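Local coordinates for protein listeriolysin O (Listeria monocytogenes, PDB 4CDB) that forms oligomeric pores in cholesterol-containing host membranes, inserting after a major conformational change and so lysing the target cell, at residues 25-28 with 29-32; 81-84 with 85-88; 133-137 with 138-142; 234-238 with 239-243. All blocks are in the same frame, centred on the assembly; numbering follows the deposited sequence.

Interaction 1 of 4, residues 25-28 with 29-32; sequences KYIQ and GLDY. With NA (sodium ion), chain P.
L30 folds back onto Y26 and I27 where helix 14-28 gives way to the loop leading to strand 39-41, and two backbone bonds mark the turn that ends the helix. The straighter of them joins L30 N to I27 O at 3.1 Å with an N-H...O angle of 158°. The other, from G29 N to Y26 O at 3.2 Å, is bent to 135° and weak.

L30 carries the apolar part with both methyls. CD2 lies over one face of the Y26 ring, displaced toward the rim, with CZ of Y26 as its nearest ring atom at 4.1 Å. CD1 turns to I27 instead, reaching its CG2 at 4.5 Å. Chi1 of L30 (-61°) swings CG back to 3.3 Å from Y26 O, and from there the two methyls diverge.

Further out, Y26 OH hydrogen-bonds to V246 O, while the Y26 side chain touches K238 and Q242 of helix 238-243. I27 and L30 both rest on P252, at the start of strand 252-260. Down the loop, the Y32 ring meets F353, and Y32 OH binds a sodium ion at 2.5 Å, an ion also held by D356 OD1.

Interaction 2 of 4, residues 81-84 with 85-88; sequences NAIS and SLTY. With NA (sodium ion), chain J; NA (sodium ion), chain M.
S84 and I83 offer their carbonyls to the residues three places on, which makes this stretch a short 3-10 helix. S84 O accepts from T87 N at 2.9 Å (N-H...O 150°), and I83 O from L86 N at 3.1 Å (155°). The turn before it has the same spacing, S84 N bonding to N81 O. The S84 side chain packs close to the backbone, its CB 3.3 Å from S85 N, and also touches V79.

I83 adds an apolar touch, its CB meeting L86 CD1 at 4.0 Å. Its carbonyl oxygen has a second partner, a water that donates to it and also lies 2.8 Å from T87 OG1, so it bridges the I83 carbonyl and the T87 hydroxyl.

S85 is held at both its hydroxyl and its carbonyl. OG is 2.6 Å from a second water, which donates to A82 O. The carbonyl S85 O binds a sodium ion at 2.6 Å, a site that also involves N141.

The 3-10 segment lies in the chain between strands 77-78 and 92-94. N81 touches V318, L86 leans on K137, and the Y88 side chain packs on K137, V140 and N141 of helix 137-152, with Y88 OH holding a further sodium ion.

Interaction 3 of 4, residues 133-137 with 138-142; sequences KNATK and SNVNN. With NA (sodium ion), chain L; NA (sodium ion), chain M.
T136 and N139 define the start of helix 137-152, with T136 at the N-cap. Hydrogen bonds come first. T136 OG1 accepts from N139 N at 3.3 Å, with an N-H...O angle of 160°. A chi1 of 58° turns the T136 hydroxyl toward this amide at the helix start. The first backbone bonds of the helix follow, V140 N to T136 O at 3.0 Å and N141 N to K137 O.

The N139 side chain reaches back past the cap. Its ND2 donates to N134 O at 2.8 Å, a bond that lies in the carbonyl plane of N134 and within 9° of the N139 amide plane. N134 O takes a second donor, T136 N at 2.7 Å, which closes the inverse gamma turn centred on A135.

The apolar pair is A135 CB with V140 CG2, 4.2 Å apart; beyond them A135 touches L114 and V140 touches L116 of strand 114-118. In a mixed contact, the aliphatic chain of K137 packs alongside the N141 amide, CG of K137 lying 3.6 Å from ND2 of N141.

Metal bonds occupy the loop. N134 OD1 binds one sodium ion at 2.5 Å, at a site that includes R111, and A135 O binds another at 2.9 Å, which Y88 OH also holds.

N134 thus works at both ends: its side-chain oxygen holds a cation while its main-chain oxygen is gripped by two N-H groups. The neighbouring sodium ions would probably polarise the oxygens they bind, and the N139 amide bond to N134 O probably helps hold the gamma turn against the helix start.

Interaction 4 of 4, residues 234-238 with 239-243; sequences KAVTK and EQLQA. With NA (sodium ion), chain O.
T237 and L241 span the first turn of helix 238-243: L241 N donates to T237 O at 3.3 Å with an N-H...O angle of 160°. Q242 N repeats the i+4 to i pattern on K238 O at 3.0 Å. The backbone changes course just before, T237 being extended and K238 already helical, which puts T237 at the N-cap.

T237 and Q240 form a capping box across this corner, with both bonds weak. Q240 N reaches T237 OG1 at 3.4 Å, and T237 N reaches Q240 OE1, also at 3.4 Å. With chi1 of T237 at 62°, its hydroxyl faces the amide of Q240, and the outstretched Q240 side chain passes aslant over it to bring OE1 back to the loop. The same OE1 binds a sodium ion at 2.5 Å, and a water is also on that ion.

Next to the box, V236 CG1 meets L241 CD2 at 4.0 Å, the two buried side chains crossing at about a right angle; L241 also touches V109 and F232. Along the helix K238 and Q242 run together in the same direction, CG of K238 lying 3.5 Å from NE2 of Q242. T237 also touches H19 of helix 14-28.

Q240 OE1 therefore binds the sodium ion firmly and takes only a weak bond from T237 N, and the ion probably polarises the amide. The carboxylate of E239, in the first turn, would be favoured by the positive end of the helix; its OE2 stays 4.6 Å from K238 NZ, too far for direct contact.

In the fold
Following the chain, the four contacts come in series, none enclosing or crossing another, and each is a turn between adjoining segments. Interaction 1 leads out of helix 14-28, interaction 2 forms a 3-10 turn between strands 77-78 and 92-94, and interactions 3 and 4 begin helices 137-152 and 238-243 with threonine N-caps. Space pairs them differently. Interactions 1 and 4, with centres about 14 Å apart, touch where Y26 CB meets K238 CD at 3.6 Å, tying helix 14-28 to helix 238-243. Interactions 2 and 3, with centres about 15 Å apart, meet through Y88 CE1 and K137 CB at 3.7 Å and share one sodium ion. The nearest atoms of interactions 3 and 4 are about 9 Å apart.

Interaction 1 of 4, residues 25-28 with 29-32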
loop_
_atom_site.group_PDB
_atom_site.type_symbol
_atom_site.label_atom_id
_atom_site.label_comp_id
_atom_site.label_asym_id
_atom_site.label_seq_id
_atom_site.Cartn_x
_atom_site.Cartn_y
_atom_site.Cartn_z
ATOM N N LYS A 25 42.113 -3.050 12.008
ATOM C CA LYS A 25 42.633 -1.902 11.265
ATOM C C LYS A 25 42.179 -1.885 9.808
ATOM O O LYS A 25 41.989 -0.818 9.226
ATOM C CB LYS A 25 44.163 -1.859 11.344
ATOM C CG LYS A 25 44.699 -1.856 12.765
ATOM C CD LYS A 25 44.052 -0.754 13.586
ATOM C CE LYS A 25 44.396 -0.879 15.060
ATOM N NZ LYS A 25 45.860 -0.774 15.291
ATOM N N TYR A 26 42.008 -3.065 9.220
ATOM C CA TYR A 26 41.535 -3.157 7.841
ATOM C C TYR A 26 40.090 -2.679 7.719
ATOM O O TYR A 26 39.758 -1.897 6.828
ATOM C CB TYR A 26 41.672 -4.584 7.299
ATOM C CG TYR A 26 41.059 -4.768 5.927
ATOM C CD1 TYR A 26 41.682 -4.262 4.793
ATOM C CD2 TYR A 26 39.856 -5.444 5.766
ATOM C CE1 TYR A 26 41.122 -4.424 3.537
ATOM C CE2 TYR A 26 39.291 -5.612 4.516
ATOM C CZ TYR A 26 39.928 -5.100 3.405
ATOM O OH TYR A 26 39.366 -5.266 2.161
ATOM N N ILE A 27 39.233 -3.149 8.618
ATOM C CA ILE A 27 37.826 -2.770 8.586
ATOM C C ILE A 27 37.642 -1.300 8.963
ATOM O O ILE A 27 36.864 -0.582 8.336
ATOM C CB ILE A 27 36.970 -3.683 9.491
ATOM C CG1 ILE A 27 37.032 -5.126 8.990
ATOM C CG2 ILE A 27 35.525 -3.206 9.536
ATOM C CD1 ILE A 27 36.199 -6.101 9.802
ATOM N N GLN A 28 38.378 -0.853 9.978
ATOM C CA GLN A 28 38.332 0.542 10.402
ATOM C C GLN A 28 38.901 1.481 9.339
ATOM O O GLN A 28 38.645 2.682 9.363
ATOM C CB GLN A 28 39.071 0.736 11.733
ATOM C CG GLN A 28 38.369 0.110 12.932
ATOM C CD GLN A 28 39.217 0.131 14.194
ATOM O OE1 GLN A 28 40.347 0.621 14.193
ATOM N NE2 GLN A 28 38.670 -0.403 15.281
ATOM N N GLY A 29 39.676 0.930 8.410
ATOM C CA GLY A 29 40.263 1.721 7.344
ATOM C C GLY A 29 39.360 1.857 6.132
ATOM O O GLY A 29 39.662 2.605 5.201
ATOM N N LEU A 30 38.246 1.132 6.142
ATOM C CA LEU A 30 37.312 1.154 5.022
ATOM C C LEU A 30 36.551 2.474 4.961
ATOM O O LEU A 30 35.749 2.781 5.844
ATOM C CB LEU A 30 36.333 -0.020 5.112
ATOM C CG LEU A 30 36.956 -1.418 5.069
ATOM C CD1 LEU A 30 35.880 -2.487 5.139
ATOM C CD2 LEU A 30 37.794 -1.588 3.815
ATOM N N ASP A 31 36.812 3.254 3.916
ATOM C CA ASP A 31 36.142 4.535 3.724
ATOM C C ASP A 31 34.913 4.413 2.826
ATOM O O ASP A 31 35.013 4.012 1.667
ATOM C CB ASP A 31 37.111 5.571 3.151
ATOM C CG ASP A 31 38.091 6.085 4.187
ATOM O OD1 ASP A 31 37.678 6.910 5.029
ATOM O OD2 ASP A 31 39.271 5.673 4.159
ATOM N N TYR A 32 33.755 4.763 3.373
ATOM C CA TYR A 32 32.515 4.778 2.609
ATOM C C TYR A 32 31.494 5.667 3.302
ATOM O O TYR A 32 31.583 5.901 4.507
ATOM C CB TYR A 32 31.954 3.360 2.441
ATOM C CG TYR A 32 31.687 2.632 3.743
ATOM C CD1 TYR A 32 32.671 1.852 4.339
ATOM C CD2 TYR A 32 30.450 2.717 4.372
ATOM C CE1 TYR A 32 32.432 1.182 5.528
ATOM C CE2 TYR A 32 30.203 2.050 5.561
ATOM C CZ TYR A 32 31.197 1.285 6.134
ATOM O OH TYR A 32 30.956 0.621 7.316
HETATM NA NA NA P . 30.074 2.215 8.980
#

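Interaction 2 of 4, residues 81-84 with 85-88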
loop_
_atom_site.group_PDB
_atom_site.type_symbol
_atom_site.label_atom_id
_atom_site.label_comp_id
_atom_site.label_asym_id
_atom_site.label_seq_id
_atom_site.Cartn_x
_atom_site.Cartn_y
_atom_site.Cartn_z
ATOM N N ASN A 81 10.017 -14.824 2.254
ATOM C CA ASN A 81 9.600 -15.963 3.073
ATOM C C ASN A 81 10.222 -17.304 2.688
ATOM O O ASN A 81 10.552 -18.114 3.555
ATOM C CB ASN A 81 8.073 -16.078 3.092
ATOM C CG ASN A 81 7.594 -17.314 3.828
ATOM O OD1 ASN A 81 7.189 -18.299 3.211
ATOM N ND2 ASN A 81 7.642 -17.268 5.154
ATOM N N ALA A 82 10.384 -17.528 1.389
ATOM C CA ALA A 82 10.960 -18.773 0.897
ATOM C C ALA A 82 12.388 -19.001 1.392
ATOM O O ALA A 82 12.812 -20.141 1.566
ATOM C CB ALA A 82 10.913 -18.808 -0.620
ATOM N N ILE A 83 13.123 -17.916 1.619
ATOM C CA ILE A 83 14.504 -18.019 2.085
ATOM C C ILE A 83 14.682 -17.404 3.473
ATOM O O ILE A 83 15.759 -16.914 3.812
ATOM C CB ILE A 83 15.486 -17.360 1.095
ATOM C CG1 ILE A 83 15.137 -15.885 0.885
ATOM C CG2 ILE A 83 15.469 -18.093 -0.236
ATOM C CD1 ILE A 83 16.147 -15.127 0.038
ATOM N N SER A 84 13.620 -17.444 4.271
ATOM C CA SER A 84 13.635 -16.857 5.609
ATOM C C SER A 84 14.636 -17.543 6.534
ATOM O O SER A 84 15.161 -16.926 7.457
ATOM C CB SER A 84 12.239 -16.911 6.232
ATOM O OG SER A 84 11.845 -18.251 6.469
ATOM N N SER A 85 14.896 -18.821 6.278
ATOM C CA SER A 85 15.812 -19.606 7.102
ATOM C C SER A 85 17.252 -19.104 7.013
ATOM O O SER A 85 18.078 -19.404 7.874
ATOM C CB SER A 85 15.747 -21.084 6.714
ATOM O OG SER A 85 16.004 -21.255 5.332
ATOM N N LEU A 86 17.550 -18.339 5.969
ATOM C CA LEU A 86 18.880 -17.761 5.804
ATOM C C LEU A 86 19.057 -16.545 6.712
ATOM O O LEU A 86 20.179 -16.098 6.965
ATOM C CB LEU A 86 19.119 -17.373 4.342
ATOM C CG LEU A 86 18.923 -18.486 3.310
ATOM C CD1 LEU A 86 19.322 -18.005 1.927
ATOM C CD2 LEU A 86 19.711 -19.728 3.692
ATOM N N THR A 87 17.940 -16.024 7.210
ATOM C CA THR A 87 17.957 -14.859 8.087
ATOM C C THR A 87 17.995 -15.278 9.555
ATOM O O THR A 87 17.033 -15.852 10.070
ATOM C CB THR A 87 16.720 -13.977 7.855
ATOM O OG1 THR A 87 16.745 -13.460 6.518
ATOM C CG2 THR A 87 16.693 -12.825 8.843
ATOM N N TYR A 88 19.107 -14.981 10.219
ATOM C CA TYR A 88 19.279 -15.295 11.633
ATOM C C TYR A 88 20.182 -14.263 12.306
ATOM O O TYR A 88 21.067 -13.697 11.660
ATOM C CB TYR A 88 19.841 -16.710 11.806
ATOM C CG TYR A 88 21.213 -16.918 11.208
ATOM C CD1 TYR A 88 21.364 -17.267 9.874
ATOM C CD2 TYR A 88 22.357 -16.774 11.983
ATOM C CE1 TYR A 88 22.614 -17.461 9.324
ATOM C CE2 TYR A 88 23.611 -16.965 11.442
ATOM C CZ TYR A 88 23.735 -17.309 10.113
ATOM O OH TYR A 88 24.986 -17.500 9.573
HETATM NA NA NA J . 17.280 -19.481 10.325
HETATM NA NA NA M . 27.288 -17.585 10.699
HETATM O O HOH W 1 13.868 -20.652 4.034
HETATM O O HOH W 2 16.275 -14.522 3.976
HETATM O O HOH W 3 28.415 -15.469 8.954
#

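Interaction 3 of 4, residues 133-137 with 138-142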
loop_
_atom_site.group_PDB
_atom_site.type_symbol
_atom_site.label_atom_id
_atom_site.label_comp_id
_atom_site.label_asym_id
_atom_site.label_seq_id
_atom_site.Cartn_x
_atom_site.Cartn_y
_atom_site.Cartn_z
ATOM N N LYS A 133 28.665 -20.126 21.513
ATOM C CA LYS A 133 30.112 -20.274 21.352
ATOM C C LYS A 133 30.568 -20.173 19.896
ATOM O O LYS A 133 31.468 -19.397 19.572
ATOM C CB LYS A 133 30.593 -21.586 21.977
ATOM C CG LYS A 133 31.251 -21.416 23.340
ATOM C CD LYS A 133 30.446 -20.482 24.233
ATOM C CE LYS A 133 31.108 -20.294 25.587
ATOM N NZ LYS A 133 31.097 -21.551 26.384
ATOM N N ASN A 134 29.953 -20.965 19.026
ATOM C CA ASN A 134 30.229 -20.892 17.597
ATOM C C ASN A 134 28.982 -20.468 16.828
ATOM O O ASN A 134 28.084 -21.274 16.590
ATOM C CB ASN A 134 30.751 -22.230 17.072
ATOM C CG ASN A 134 31.185 -22.155 15.620
ATOM O OD1 ASN A 134 31.473 -21.076 15.101
ATOM N ND2 ASN A 134 31.236 -23.305 14.958
ATOM N N ALA A 135 28.944 -19.200 16.433
ATOM C CA ALA A 135 27.740 -18.604 15.866
ATOM C C ALA A 135 27.435 -19.028 14.428
ATOM O O ALA A 135 27.412 -18.197 13.521
ATOM C CB ALA A 135 27.815 -17.088 15.962
ATOM N N THR A 136 27.194 -20.319 14.224
ATOM C CA THR A 136 26.712 -20.799 12.934
ATOM C C THR A 136 25.198 -20.634 12.872
ATOM O O THR A 136 24.569 -20.286 13.873
ATOM C CB THR A 136 27.063 -22.280 12.709
ATOM O OG1 THR A 136 26.502 -23.071 13.765
ATOM C CG2 THR A 136 28.573 -22.476 12.677
ATOM N N LYS A 137 24.615 -20.878 11.703
ATOM C CA LYS A 137 23.167 -20.794 11.544
ATOM C C LYS A 137 22.452 -21.789 12.456
ATOM O O LYS A 137 21.473 -21.445 13.116
ATOM C CB LYS A 137 22.765 -21.040 10.088
ATOM C CG LYS A 137 21.264 -20.961 9.840
ATOM C CD LYS A 137 20.873 -21.674 8.552
ATOM C CE LYS A 137 21.643 -21.135 7.359
ATOM N NZ LYS A 137 21.336 -21.887 6.110
ATOM N N SER A 138 22.954 -23.020 12.487
ATOM C CA SER A 138 22.352 -24.078 13.295
ATOM C C SER A 138 22.423 -23.763 14.785
ATOM O O SER A 138 21.449 -23.935 15.511
ATOM C CB SER A 138 23.035 -25.420 13.015
ATOM O OG SER A 138 22.917 -25.775 11.648
ATOM N N ASN A 139 23.584 -23.298 15.234
ATOM C CA ASN A 139 23.779 -22.988 16.646
ATOM C C ASN A 139 22.966 -21.786 17.121
ATOM O O ASN A 139 22.437 -21.788 18.232
ATOM C CB ASN A 139 25.264 -22.789 16.961
ATOM C CG ASN A 139 26.051 -24.085 16.904
ATOM O OD1 ASN A 139 25.510 -25.165 17.148
ATOM N ND2 ASN A 139 27.336 -23.983 16.586
ATOM N N VAL A 140 22.873 -20.759 16.282
ATOM C CA VAL A 140 22.092 -19.576 16.625
ATOM C C VAL A 140 20.604 -19.912 16.718
ATOM O O VAL A 140 19.934 -19.538 17.679
ATOM C CB VAL A 140 22.326 -18.422 15.621
ATOM C CG1 VAL A 140 21.231 -17.372 15.736
ATOM C CG2 VAL A 140 23.692 -17.793 15.851
ATOM N N ASN A 141 20.098 -20.637 15.724
ATOM C CA ASN A 141 18.689 -21.025 15.701
ATOM C C ASN A 141 18.291 -21.935 16.861
ATOM O O ASN A 141 17.172 -21.855 17.364
ATOM C CB ASN A 141 18.322 -21.677 14.367
ATOM C CG ASN A 141 18.239 -20.674 13.234
ATOM O OD1 ASN A 141 18.026 -19.481 13.457
ATOM N ND2 ASN A 141 18.396 -21.155 12.006
ATOM N N ASN A 142 19.200 -22.807 17.281
ATOM C CA ASN A 142 18.944 -23.635 18.453
ATOM C C ASN A 142 18.937 -22.781 19.718
ATOM O O ASN A 142 18.174 -23.042 20.650
ATOM C CB ASN A 142 19.963 -24.775 18.562
ATOM C CG ASN A 142 19.702 -25.884 17.559
ATOM O OD1 ASN A 142 18.892 -26.779 17.803
ATOM N ND2 ASN A 142 20.390 -25.830 16.424
HETATM NA NA NA L . 32.165 -20.916 12.692
HETATM NA NA NA M . 27.288 -17.585 10.699
HETATM O O HOH W 3 28.415 -15.469 8.954
#

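Interaction 4 of 4, residues 234-238 with 239-243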
loop_
_atom_site.group_PDB
_atom_site.type_symbol
_atom_site.label_atom_id
_atom_site.label_comp_id
_atom_site.label_asym_id
_atom_site.label_seq_id
_atom_site.Cartn_x
_atom_site.Cartn_y
_atom_site.Cartn_z
ATOM N N LYS A 234 39.237 -17.296 15.230
ATOM C CA LYS A 234 40.636 -16.959 15.469
ATOM C C LYS A 234 41.553 -17.310 14.300
ATOM O O LYS A 234 42.704 -16.876 14.261
ATOM C CB LYS A 234 41.136 -17.644 16.741
ATOM C CG LYS A 234 41.103 -19.161 16.682
ATOM C CD LYS A 234 41.440 -19.759 18.038
ATOM C CE LYS A 234 41.414 -21.280 17.999
ATOM N NZ LYS A 234 41.671 -21.887 19.337
ATOM N N ALA A 235 41.046 -18.095 13.353
ATOM C CA ALA A 235 41.844 -18.498 12.199
ATOM C C ALA A 235 41.638 -17.576 10.998
ATOM O O ALA A 235 42.320 -17.713 9.982
ATOM C CB ALA A 235 41.539 -19.938 11.818
ATOM N N VAL A 236 40.696 -16.645 11.111
ATOM C CA VAL A 236 40.406 -15.730 10.012
ATOM C C VAL A 236 41.463 -14.630 9.937
ATOM O O VAL A 236 41.905 -14.109 10.965
ATOM C CB VAL A 236 39.003 -15.100 10.149
ATOM C CG1 VAL A 236 38.687 -14.219 8.944
ATOM C CG2 VAL A 236 37.947 -16.187 10.305
ATOM N N THR A 237 41.872 -14.290 8.717
ATOM C CA THR A 237 42.855 -13.235 8.498
ATOM C C THR A 237 42.300 -12.144 7.586
ATOM O O THR A 237 41.258 -12.321 6.951
ATOM C CB THR A 237 44.162 -13.790 7.890
ATOM O OG1 THR A 237 43.892 -14.368 6.607
ATOM C CG2 THR A 237 44.762 -14.847 8.799
ATOM N N LYS A 238 43.004 -11.018 7.537
ATOM C CA LYS A 238 42.645 -9.911 6.661
ATOM C C LYS A 238 42.694 -10.352 5.202
ATOM O O LYS A 238 41.852 -9.957 4.395
ATOM C CB LYS A 238 43.594 -8.731 6.890
ATOM C CG LYS A 238 43.566 -7.671 5.796
ATOM C CD LYS A 238 44.515 -6.522 6.111
ATOM C CE LYS A 238 45.928 -7.023 6.367
ATOM N NZ LYS A 238 46.861 -5.916 6.717
ATOM N N GLU A 239 43.680 -11.181 4.877
ATOM C CA GLU A 239 43.851 -11.678 3.515
ATOM C C GLU A 239 42.643 -12.484 3.055
ATOM O O GLU A 239 42.205 -12.362 1.913
ATOM C CB GLU A 239 45.123 -12.522 3.399
ATOM C CG GLU A 239 46.411 -11.717 3.344
ATOM C CD GLU A 239 46.721 -11.000 4.644
ATOM O OE1 GLU A 239 46.264 -11.463 5.711
ATOM O OE2 GLU A 239 47.429 -9.973 4.598
ATOM N N GLN A 240 42.109 -13.310 3.947
ATOM C CA GLN A 240 40.930 -14.104 3.628
ATOM C C GLN A 240 39.716 -13.219 3.359
ATOM O O GLN A 240 38.959 -13.465 2.421
ATOM C CB GLN A 240 40.633 -15.103 4.748
ATOM C CG GLN A 240 41.730 -16.140 4.946
ATOM C CD GLN A 240 41.532 -16.969 6.202
ATOM O OE1 GLN A 240 40.515 -16.850 6.884
ATOM N NE2 GLN A 240 42.511 -17.812 6.514
ATOM N N LEU A 241 39.540 -12.189 4.181
ATOM C CA LEU A 241 38.422 -11.266 4.023
ATOM C C LEU A 241 38.509 -10.500 2.707
ATOM O O LEU A 241 37.496 -10.276 2.048
ATOM C CB LEU A 241 38.357 -10.287 5.197
ATOM C CG LEU A 241 38.053 -10.901 6.565
ATOM C CD1 LEU A 241 37.930 -9.817 7.625
ATOM C CD2 LEU A 241 36.790 -11.750 6.504
ATOM N N GLN A 242 39.721 -10.105 2.329
ATOM C CA GLN A 242 39.931 -9.402 1.066
ATOM C C GLN A 242 39.578 -10.286 -0.122
ATOM O O GLN A 242 38.937 -9.836 -1.069
ATOM C CB GLN A 242 41.377 -8.919 0.930
ATOM C CG GLN A 242 41.761 -7.800 1.876
ATOM C CD GLN A 242 43.051 -7.113 1.469
ATOM O OE1 GLN A 242 43.410 -7.085 0.291
ATOM N NE2 GLN A 242 43.755 -6.555 2.445
ATOM N N ALA A 243 40.006 -11.543 -0.066
ATOM C CA ALA A 243 39.747 -12.493 -1.143
ATOM C C ALA A 243 38.256 -12.760 -1.329
ATOM O O ALA A 243 37.803 -13.063 -2.432
ATOM C CB ALA A 243 40.484 -13.794 -0.885
HETATM NA NA NA O . 38.186 -17.168 6.042
HETATM O O HOH W 4 36.908 -18.953 7.810
#